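Local coordinates for protein GRMZM2G135359 pseudokinase (Zea mays, PDB 6CPY) that is a receptor-like pseudokinase, probably membrane-bound, whose kinase-fold domain may bind ATP, at residues F122-L134 with S175-K187. Numbering follows the deposited sequence.
Sequences FEYAPNGTLFEHL and STTVYLTDDFAAK
The hinge of the protein kinase fold, which leads from the last strand of the N-lobe into helix 130-135, meets here the beta hairpin that follows the segment corresponding to the catalytic loop of active kinases, and shows how backbone pairing can be framed by side chains. Thr129 bridges Tyr179: Leu180 N donates to Gly128 O (2.9 Å), and Leu130 N donates to Val178 O. Thr129 also caps the helix in a capping box with Glu132, while its CG2, anti to the carbonyl carbon, lies over one face of the Tyr179 ring, 3.9 Å from the centroid, a CH-pi contact. Beyond the bridge, Asn127 ND2 donates to Thr181 O (2.7 Å), an oxygen that Phe184 N approaches from the opposite face. That bond holds the Asn127 amide stacked on the Phe184 ring, planes 6° apart. Phe184 in turn sets its edge against the face of His133, planes at 89°, and Leu180 CD1 packs 3.5 Å from His133 CD2. At the hinge end, Lys187 bends at its last torsion (chi4 -74°) to bring NZ within 2.7 Å of Glu123 OE1 on the syn side, a salt bridge that a water also spans through OE2. The carbonyls of Lys101 and Phe103 also bind NZ. An alanine in place of Glu123 would probably leave the lysine charge without its carboxylate mate. Around this junction, Leu180 and Ala186 rest on helix 144-164, Leu130 packs against helix 214-230, and Phe122 touches strand 66-72 of the N-lobe sheet.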
ATOM      1  N   PHE A 122       3.979  -9.109   7.827  1.00 22.47           N
ATOM      2  CA  PHE A 122       3.842  -8.850   6.406  1.00 22.90           C
ATOM      3  C   PHE A 122       5.099  -9.203   5.641  1.00 23.39           C
ATOM      4  O   PHE A 122       6.187  -9.313   6.219  1.00 23.86           O
ATOM      5  CB  PHE A 122       3.546  -7.374   6.181  1.00 22.27           C
ATOM      6  CG  PHE A 122       2.208  -6.944   6.684  1.00 22.41           C
ATOM      7  CD1 PHE A 122       1.069  -7.139   5.911  1.00 22.72           C
ATOM      8  CD2 PHE A 122       2.084  -6.327   7.913  1.00 22.03           C
ATOM      9  CE1 PHE A 122      -0.169  -6.740   6.371  1.00 23.11           C
ATOM     10  CE2 PHE A 122       0.854  -5.924   8.373  1.00 23.67           C
ATOM     11  CZ  PHE A 122      -0.275  -6.128   7.603  1.00 22.53           C
ATOM     12  N   GLU A 123       4.943  -9.356   4.330  1.00 24.10           N
ATOM     13  CA  GLU A 123       6.095  -9.466   3.425  1.00 25.58           C
ATOM     14  C   GLU A 123       7.005  -8.259   3.591  1.00 25.45           C
ATOM     15  O   GLU A 123       6.528  -7.141   3.787  1.00 25.17           O
ATOM     16  CB  GLU A 123       5.639  -9.525   1.972  1.00 26.53           C
ATOM     17  CG  GLU A 123       4.951 -10.815   1.591  1.00 27.50           C
ATOM     18  CD  GLU A 123       4.380 -10.791   0.184  1.00 30.18           C
ATOM     19  OE1 GLU A 123       4.045  -9.688  -0.312  1.00 28.50           O
ATOM     20  OE2 GLU A 123       4.220 -11.886  -0.395  1.00 31.79           O
ATOM     21  N   TYR A 124       8.321  -8.480   3.503  1.00 25.33           N
ATOM     22  CA  TYR A 124       9.310  -7.394   3.602  1.00 26.01           C
ATOM     23  C   TYR A 124       9.662  -6.896   2.211  1.00 25.83           C
ATOM     24  O   TYR A 124       9.928  -7.704   1.336  1.00 26.89           O
ATOM     25  CB  TYR A 124      10.603  -7.910   4.237  1.00 25.90           C
ATOM     26  CG  TYR A 124      11.745  -6.916   4.246  1.00 26.44           C
ATOM     27  CD1 TYR A 124      11.666  -5.755   4.999  1.00 26.43           C
ATOM     28  CD2 TYR A 124      12.922  -7.160   3.538  1.00 26.91           C
ATOM     29  CE1 TYR A 124      12.703  -4.837   5.017  1.00 27.37           C
ATOM     30  CE2 TYR A 124      13.980  -6.260   3.582  1.00 27.68           C
ATOM     31  CZ  TYR A 124      13.860  -5.103   4.322  1.00 27.99           C
ATOM     32  OH  TYR A 124      14.885  -4.179   4.370  1.00 29.78           O
ATOM     33  N   ALA A 125       9.699  -5.580   2.036  1.00 26.37           N
ATOM     34  CA  ALA A 125      10.112  -4.963   0.762  1.00 26.70           C
ATOM     35  C   ALA A 125      11.456  -4.269   0.967  1.00 27.60           C
ATOM     36  O   ALA A 125      11.531  -3.303   1.710  1.00 30.02           O
ATOM     37  CB  ALA A 125       9.073  -3.960   0.313  1.00 26.69           C
ATOM     38  N   PRO A 126      12.523  -4.772   0.326  1.00 30.19           N
ATOM     39  CA  PRO A 126      13.856  -4.241   0.650  1.00 31.76           C
ATOM     40  C   PRO A 126      14.162  -2.819   0.189  1.00 33.30           C
ATOM     41  O   PRO A 126      15.051  -2.179   0.757  1.00 33.48           O
ATOM     42  CB  PRO A 126      14.815  -5.237  -0.018  1.00 31.80           C
ATOM     43  CG  PRO A 126      14.014  -5.995  -0.997  1.00 32.40           C
ATOM     44  CD  PRO A 126      12.583  -5.953  -0.547  1.00 30.76           C
ATOM     45  N   ASN A 127      13.438  -2.306  -0.804  1.00 33.31           N
ATOM     46  CA  ASN A 127      13.783  -0.999  -1.379  1.00 32.98           C
ATOM     47  C   ASN A 127      12.923   0.169  -0.909  1.00 33.74           C
ATOM     48  O   ASN A 127      12.861   1.198  -1.570  1.00 34.51           O
ATOM     49  CB  ASN A 127      13.796  -1.095  -2.908  1.00 32.92           C
ATOM     50  CG  ASN A 127      15.047  -1.771  -3.424  1.00 34.34           C
ATOM     51  OD1 ASN A 127      16.148  -1.458  -2.978  1.00 37.47           O
ATOM     52  ND2 ASN A 127      14.886  -2.699  -4.352  1.00 34.33           N
ATOM     53  N   GLY A 128      12.269   0.020   0.238  1.00 33.24           N
ATOM     54  CA  GLY A 128      11.623   1.141   0.894  1.00 32.77           C
ATOM     55  C   GLY A 128      10.359   1.603   0.186  1.00 30.99           C
ATOM     56  O   GLY A 128       9.748   0.823  -0.541  1.00 32.13           O
ATOM     57  N   THR A 129       9.993   2.866   0.395  1.00 30.27           N
ATOM     58  CA  THR A 129       8.740   3.430  -0.139  1.00 29.44           C
ATOM     59  C   THR A 129       8.931   4.161  -1.458  1.00 28.39           C
ATOM     60  O   THR A 129      10.029   4.627  -1.791  1.00 28.48           O
ATOM     61  CB  THR A 129       8.079   4.420   0.829  1.00 29.73           C
ATOM     62  OG1 THR A 129       8.883   5.601   0.944  1.00 30.37           O
ATOM     63  CG2 THR A 129       7.860   3.778   2.210  1.00 30.33           C
ATOM     64  N   LEU A 130       7.842   4.281  -2.204  1.00 26.69           N
ATOM     65  CA  LEU A 130       7.862   5.049  -3.440  1.00 26.42           C
ATOM     66  C   LEU A 130       8.212   6.516  -3.141  1.00 26.89           C
ATOM     67  O   LEU A 130       9.025   7.118  -3.851  1.00 26.92           O
ATOM     68  CB  LEU A 130       6.504   4.927  -4.145  1.00 25.62           C
ATOM     69  CG  LEU A 130       6.298   5.730  -5.427  1.00 24.99           C
ATOM     70  CD1 LEU A 130       7.331   5.389  -6.487  1.00 25.30           C
ATOM     71  CD2 LEU A 130       4.893   5.492  -5.949  1.00 24.46           C
ATOM     72  N   PHE A 131       7.615   7.077  -2.089  1.00 28.15           N
ATOM     73  CA  PHE A 131       7.886   8.463  -1.673  1.00 30.06           C
ATOM     74  C   PHE A 131       9.387   8.713  -1.508  1.00 30.96           C
ATOM     75  O   PHE A 131       9.908   9.707  -2.027  1.00 33.84           O
ATOM     76  CB  PHE A 131       7.156   8.804  -0.360  1.00 30.58           C
ATOM     77  CG  PHE A 131       7.306  10.252   0.060  1.00 31.34           C
ATOM     78  CD1 PHE A 131       8.399  10.663   0.803  1.00 33.09           C
ATOM     79  CD2 PHE A 131       6.350  11.197  -0.298  1.00 32.43           C
ATOM     80  CE1 PHE A 131       8.539  11.990   1.178  1.00 33.89           C
ATOM     81  CE2 PHE A 131       6.483  12.520   0.071  1.00 33.91           C
ATOM     82  CZ  PHE A 131       7.580  12.916   0.813  1.00 33.37           C
ATOM     83  N   GLU A 132      10.061   7.812  -0.798  1.00 32.51           N
ATOM     84  CA  GLU A 132      11.509   7.892  -0.568  1.00 35.38           C
ATOM     85  C   GLU A 132      12.290   7.947  -1.869  1.00 34.02           C
ATOM     86  O   GLU A 132      13.141   8.815  -2.044  1.00 32.01           O
ATOM     87  CB  GLU A 132      12.007   6.704   0.271  1.00 40.40           C
ATOM     88  CG  GLU A 132      11.740   6.852   1.760  1.00 45.07           C
ATOM     89  CD  GLU A 132      11.831   5.544   2.539  1.00 47.84           C
ATOM     90  OE1 GLU A 132      12.096   4.474   1.941  1.00 51.08           O
ATOM     91  OE2 GLU A 132      11.622   5.590   3.771  1.00 51.95           O
ATOM     92  N   HIS A 133      11.995   7.027  -2.785  1.00 31.42           N
ATOM     93  CA  HIS A 133      12.700   6.976  -4.065  1.00 32.18           C
ATOM     94  C   HIS A 133      12.409   8.128  -5.001  1.00 31.55           C
ATOM     95  O   HIS A 133      13.271   8.479  -5.811  1.00 34.32           O
ATOM     96  CB  HIS A 133      12.471   5.636  -4.760  1.00 33.44           C
ATOM     97  CG  HIS A 133      13.314   4.542  -4.203  1.00 35.72           C
ATOM     98  ND1 HIS A 133      14.610   4.322  -4.617  1.00 37.36           N
ATOM     99  CD2 HIS A 133      13.076   3.649  -3.216  1.00 37.13           C
ATOM    100  CE1 HIS A 133      15.123   3.318  -3.930  1.00 38.51           C
ATOM    101  NE2 HIS A 133      14.213   2.888  -3.074  1.00 37.61           N
ATOM    102  N   LEU A 134      11.226   8.729  -4.894  1.00 29.55           N
ATOM    103  CA  LEU A 134      10.872   9.881  -5.712  1.00 30.27           C
ATOM    104  C   LEU A 134      11.416  11.201  -5.162  1.00 33.03           C
ATOM    105  O   LEU A 134      11.792  12.074  -5.934  1.00 33.39           O
ATOM    106  CB  LEU A 134       9.356   9.998  -5.870  1.00 30.16           C
ATOM    107  CG  LEU A 134       8.653   8.943  -6.728  1.00 29.64           C
ATOM    108  CD1 LEU A 134       7.155   9.168  -6.742  1.00 30.74           C
ATOM    109  CD2 LEU A 134       9.196   8.951  -8.153  1.00 31.09           C
ATOM    110  N   SER A 175       1.947   7.622  -1.912  1.00 26.45           N
ATOM    111  CA  SER A 175       3.295   7.143  -2.209  1.00 26.40           C
ATOM    112  C   SER A 175       4.053   6.676  -0.964  1.00 25.88           C
ATOM    113  O   SER A 175       5.002   5.904  -1.088  1.00 25.18           O
ATOM    114  CB  SER A 175       4.104   8.177  -3.007  1.00 27.62           C
ATOM    115  OG  SER A 175       4.346   9.338  -2.242  1.00 27.97           O
ATOM    116  N   THR A 176       3.633   7.106   0.233  1.00 26.46           N
ATOM    117  CA  THR A 176       4.242   6.596   1.476  1.00 28.32           C
ATOM    118  C   THR A 176       3.801   5.177   1.847  1.00 28.44           C
ATOM    119  O   THR A 176       4.442   4.517   2.677  1.00 30.38           O
ATOM    120  CB  THR A 176       4.000   7.522   2.707  1.00 29.94           C
ATOM    121  OG1 THR A 176       2.628   7.470   3.116  1.00 30.09           O
ATOM    122  CG2 THR A 176       4.405   8.954   2.402  1.00 31.45           C
ATOM    123  N   THR A 177       2.730   4.692   1.236  1.00 27.13           N
ATOM    124  CA  THR A 177       2.238   3.347   1.532  1.00 27.52           C
ATOM    125  C   THR A 177       2.477   2.336   0.426  1.00 26.26           C
ATOM    126  O   THR A 177       2.051   1.187   0.549  1.00 25.89           O
ATOM    127  CB  THR A 177       0.752   3.369   1.936  1.00 27.92           C
ATOM    128  OG1 THR A 177      -0.071   3.699   0.807  1.00 29.47           O
ATOM    129  CG2 THR A 177       0.545   4.380   3.037  1.00 28.81           C
ATOM    130  N   VAL A 178       3.173   2.753  -0.635  1.00 23.86           N
ATOM    131  CA  VAL A 178       3.620   1.847  -1.680  1.00 23.57           C
ATOM    132  C   VAL A 178       5.087   1.538  -1.443  1.00 24.28           C
ATOM    133  O   VAL A 178       5.925   2.448  -1.424  1.00 25.08           O
ATOM    134  CB  VAL A 178       3.471   2.466  -3.084  1.00 23.15           C
ATOM    135  CG1 VAL A 178       3.983   1.506  -4.143  1.00 23.74           C
ATOM    136  CG2 VAL A 178       2.023   2.839  -3.346  1.00 23.55           C
ATOM    137  N   TYR A 179       5.383   0.260  -1.256  1.00 25.53           N
ATOM    138  CA  TYR A 179       6.745  -0.215  -1.063  1.00 26.60           C
ATOM    139  C   TYR A 179       7.276  -0.848  -2.352  1.00 26.35           C
ATOM    140  O   TYR A 179       6.514  -1.175  -3.259  1.00 26.48           O
ATOM    141  CB  TYR A 179       6.800  -1.208   0.101  1.00 26.75           C
ATOM    142  CG  TYR A 179       6.626  -0.531   1.444  1.00 27.51           C
ATOM    143  CD1 TYR A 179       5.368  -0.167   1.907  1.00 27.17           C
ATOM    144  CD2 TYR A 179       7.731  -0.224   2.235  1.00 30.97           C
ATOM    145  CE1 TYR A 179       5.214   0.473   3.127  1.00 27.77           C
ATOM    146  CE2 TYR A 179       7.587   0.408   3.459  1.00 30.56           C
ATOM    147  CZ  TYR A 179       6.332   0.759   3.898  1.00 29.84           C
ATOM    148  OH  TYR A 179       6.196   1.392   5.122  1.00 30.30           O
ATOM    149  N   LEU A 180       8.591  -0.994  -2.415  1.00 27.12           N
ATOM    150  CA  LEU A 180       9.281  -1.469  -3.610  1.00 28.12           C
ATOM    151  C   LEU A 180      10.095  -2.726  -3.307  1.00 29.61           C
ATOM    152  O   LEU A 180      10.870  -2.741  -2.353  1.00 30.45           O
ATOM    153  CB  LEU A 180      10.209  -0.368  -4.124  1.00 28.24           C
ATOM    154  CG  LEU A 180       9.518   0.962  -4.442  1.00 28.48           C
ATOM    155  CD1 LEU A 180      10.519   1.998  -4.918  1.00 30.35           C
ATOM    156  CD2 LEU A 180       8.432   0.764  -5.494  1.00 29.23           C
ATOM    157  N   THR A 181       9.916  -3.750  -4.138  1.00 31.50           N
ATOM    158  CA  THR A 181      10.623  -5.031  -4.009  1.00 32.58           C
ATOM    159  C   THR A 181      12.068  -4.906  -4.482  1.00 34.87           C
ATOM    160  O   THR A 181      12.484  -3.846  -4.954  1.00 32.85           O
ATOM    161  CB  THR A 181       9.958  -6.145  -4.849  1.00 33.15           C
ATOM    162  OG1 THR A 181      10.133  -5.877  -6.251  1.00 32.51           O
ATOM    163  CG2 THR A 181       8.482  -6.271  -4.528  1.00 32.74           C
ATOM    164  N   ASP A 182      12.824  -5.999  -4.362  1.00 38.40           N
ATOM    165  CA  ASP A 182      14.243  -6.012  -4.747  1.00 41.58           C
ATOM    166  C   ASP A 182      14.536  -5.630  -6.213  1.00 42.48           C
ATOM    167  O   ASP A 182      15.643  -5.168  -6.510  1.00 44.05           O
ATOM    168  CB  ASP A 182      14.895  -7.364  -4.399  1.00 44.46           C
ATOM    169  CG  ASP A 182      14.228  -8.547  -5.084  1.00 48.66           C
ATOM    170  OD1 ASP A 182      13.220  -8.366  -5.809  1.00 50.05           O
ATOM    171  OD2 ASP A 182      14.721  -9.679  -4.881  1.00 54.40           O
ATOM    172  N   ASP A 183      13.568  -5.822  -7.120  1.00 41.69           N
ATOM    173  CA  ASP A 183      13.702  -5.323  -8.505  1.00 39.59           C
ATOM    174  C   ASP A 183      12.692  -4.208  -8.832  1.00 38.15           C
ATOM    175  O   ASP A 183      12.280  -4.016  -9.991  1.00 34.51           O
ATOM    176  CB  ASP A 183      13.646  -6.467  -9.528  1.00 42.65           C
ATOM    177  CG  ASP A 183      12.357  -7.238  -9.487  1.00 44.89           C
ATOM    178  OD1 ASP A 183      11.380  -6.774  -8.851  1.00 48.99           O
ATOM    179  OD2 ASP A 183      12.322  -8.324 -10.106  1.00 48.19           O
ATOM    180  N   PHE A 184      12.327  -3.471  -7.787  1.00 35.09           N
ATOM    181  CA  PHE A 184      11.507  -2.266  -7.872  1.00 36.04           C
ATOM    182  C   PHE A 184      10.098  -2.488  -8.409  1.00 34.92           C
ATOM    183  O   PHE A 184       9.534  -1.611  -9.051  1.00 36.58           O
ATOM    184  CB  PHE A 184      12.257  -1.175  -8.639  1.00 37.32           C
ATOM    185  CG  PHE A 184      13.516  -0.756  -7.957  1.00 38.92           C
ATOM    186  CD1 PHE A 184      13.493   0.231  -6.988  1.00 37.29           C
ATOM    187  CD2 PHE A 184      14.716  -1.407  -8.223  1.00 41.38           C
ATOM    188  CE1 PHE A 184      14.648   0.603  -6.327  1.00 39.58           C
ATOM    189  CE2 PHE A 184      15.879  -1.046  -7.559  1.00 42.32           C
ATOM    190  CZ  PHE A 184      15.843  -0.033  -6.613  1.00 41.95           C
ATOM    191  N   ALA A 185       9.522  -3.655  -8.140  1.00 32.08           N
ATOM    192  CA  ALA A 185       8.098  -3.849  -8.369  1.00 31.07           C
ATOM    193  C   ALA A 185       7.317  -3.213  -7.216  1.00 29.18           C
ATOM    194  O   ALA A 185       7.822  -3.096  -6.094  1.00 28.64           O
ATOM    195  CB  ALA A 185       7.763  -5.325  -8.492  1.00 31.45           C
ATOM    196  N   ALA A 186       6.082  -2.813  -7.491  1.00 26.83           N
ATOM    197  CA  ALA A 186       5.244  -2.185  -6.486  1.00 26.70           C
ATOM    198  C   ALA A 186       4.625  -3.209  -5.541  1.00 25.99           C
ATOM    199  O   ALA A 186       4.159  -4.249  -5.979  1.00 25.50           O
ATOM    200  CB  ALA A 186       4.132  -1.389  -7.150  1.00 27.40           C
ATOM    201  N   LYS A 187       4.606  -2.876  -4.252  1.00 26.85           N
ATOM    202  CA  LYS A 187       3.748  -3.536  -3.274  1.00 26.70           C
ATOM    203  C   LYS A 187       2.970  -2.500  -2.477  1.00 25.57           C
ATOM    204  O   LYS A 187       3.526  -1.784  -1.627  1.00 26.22           O
ATOM    205  CB  LYS A 187       4.561  -4.477  -2.366  1.00 29.01           C
ATOM    206  CG  LYS A 187       4.750  -5.859  -2.988  1.00 29.50           C
ATOM    207  CD  LYS A 187       5.360  -6.870  -2.022  1.00 30.32           C
ATOM    208  CE  LYS A 187       5.594  -8.203  -2.698  1.00 28.52           C
ATOM    209  NZ  LYS A 187       4.343  -8.971  -2.936  1.00 27.52           N
TER
HETATM  210  O   HOH W   1       4.061 -11.813  -3.076  1.00 41.67           O